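Local atomic coordinates of short chain dehydrogenase (Rhodopseudomonas palustris, PDB entry 3H7A), a protein that belongs to the short-chain dehydrogenase family and probably binds NAD(P), perhaps to oxidise or reduce a still unidentified substrate. Residues 161-164 / 165-169. Residues are numbered along the deposited sequence; the frame is centred on the assembly and turned at random.
Sequences GLRA and VAQSM
Arg163 sends CG anti to its own backbone nitrogen (chi1 -175°) and runs straight out to NE, while Gln167, one helical turn later, sets CG beside its backbone nitrogen (chi1 -71°) and leans back to meet it. The amide nitrogen NE2 of Gln167 thereby comes to lie over the centre of one face of the Arg163 guanidinium, 3.5 Å from CZ, with the two planes 69° apart. No hydrogen bond joins them; this is a face contact of two polar groups whose stronger partners lie outside residues 161-169. Arg163 NE forms a salt bridge with Glu237, and Gln167 OE1 accepts a hydrogen bond from the backbone nitrogen of Gly148 of the second subunit. Were Arg163 replaced by an alanine, Glu237 would probably lose its charged mate and the Gln167 amide the flat group it lies over. Beneath the side chains runs regular alpha-helical i to i+4 bonding: Gln167 N reaches Arg163 O at 2.9 Å, and Ser168 N reaches Ala164 O, also at 2.9 Å. These residues belong to helix 153-173, the crossover of the beta-alpha-beta unit between strands 135-142 and 178-185 of the Rossmann fold. Its inner side is apolar: Leu162 and the small Ala166 both rest on Phe139 of strand 135-142. Another side meets the second subunit, where the small Gly161, Ala164 and Ser168 probably let the chains come close; Ala164 packs on Phe160 of that subunit, and Gly161 O takes a hydrogen bond from Ser157 OG there. Val165, short and branched, packs on Ser157 of the second subunit, and within the helix its CG2 lies 3.5 Å from Gly161 O. Ser168 suits a buried polar position: its OG sits 3.2 Å from Ala164 O and is hydrogen-bonded with Gly149 O of the second subunit.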
# COMPACT_ATOMS: atom_id res chain seq x y z
N GLY B 161 3.28 13.24 -6.07
CA GLY B 161 3.71 13.52 -7.45
C GLY B 161 5.17 13.18 -7.66
O GLY B 161 5.52 12.55 -8.66
N LEU B 162 6.03 13.56 -6.71
CA LEU B 162 7.46 13.20 -6.78
C LEU B 162 7.68 11.66 -6.74
O LEU B 162 8.53 11.10 -7.46
CB LEU B 162 8.25 13.89 -5.64
CG LEU B 162 9.78 13.71 -5.75
CD1 LEU B 162 10.30 14.45 -6.96
CD2 LEU B 162 10.49 14.17 -4.47
N ARG B 163 6.92 10.98 -5.88
CA ARG B 163 7.00 9.52 -5.74
C ARG B 163 6.66 8.84 -7.07
O ARG B 163 7.39 7.94 -7.51
CB ARG B 163 6.06 9.04 -4.63
CG ARG B 163 6.17 7.57 -4.34
CD ARG B 163 5.30 7.21 -3.15
NE ARG B 163 5.54 5.82 -2.78
CZ ARG B 163 4.63 4.86 -2.88
NH1 ARG B 163 3.41 5.13 -3.34
NH2 ARG B 163 4.95 3.63 -2.51
N ALA B 164 5.59 9.28 -7.72
CA ALA B 164 5.27 8.73 -9.06
C ALA B 164 6.38 8.92 -10.09
O ALA B 164 6.62 8.03 -10.93
CB ALA B 164 4.03 9.34 -9.57
N VAL B 165 7.01 10.09 -10.06
CA VAL B 165 8.07 10.41 -11.01
C VAL B 165 9.20 9.41 -10.78
O VAL B 165 9.67 8.78 -11.73
CB VAL B 165 8.54 11.90 -10.89
CG1 VAL B 165 9.89 12.14 -11.57
CG2 VAL B 165 7.50 12.85 -11.47
N ALA B 166 9.58 9.25 -9.51
CA ALA B 166 10.59 8.26 -9.10
C ALA B 166 10.24 6.84 -9.54
O ALA B 166 11.07 6.18 -10.15
CB ALA B 166 10.83 8.33 -7.59
N GLN B 167 9.00 6.39 -9.29
CA GLN B 167 8.55 5.05 -9.69
C GLN B 167 8.68 4.84 -11.19
O GLN B 167 9.25 3.84 -11.63
CB GLN B 167 7.10 4.79 -9.27
CG GLN B 167 6.89 4.62 -7.79
CD GLN B 167 5.54 4.03 -7.48
OE1 GLN B 167 4.75 3.77 -8.40
NE2 GLN B 167 5.25 3.83 -6.21
N SER B 168 8.16 5.80 -11.96
CA SER B 168 8.20 5.74 -13.42
C SER B 168 9.62 5.78 -13.98
O SER B 168 9.92 5.13 -14.99
CB SER B 168 7.41 6.90 -14.00
OG SER B 168 6.03 6.72 -13.74
N MET B 169 10.48 6.56 -13.33
CA MET B 169 11.86 6.65 -13.78
C MET B 169 12.53 5.32 -13.48
O MET B 169 13.28 4.80 -14.29
CB MET B 169 12.59 7.82 -13.12
CG MET B 169 12.25 9.22 -13.71
SD MET B 169 13.16 10.61 -13.01
CE MET B 169 14.84 10.02 -13.25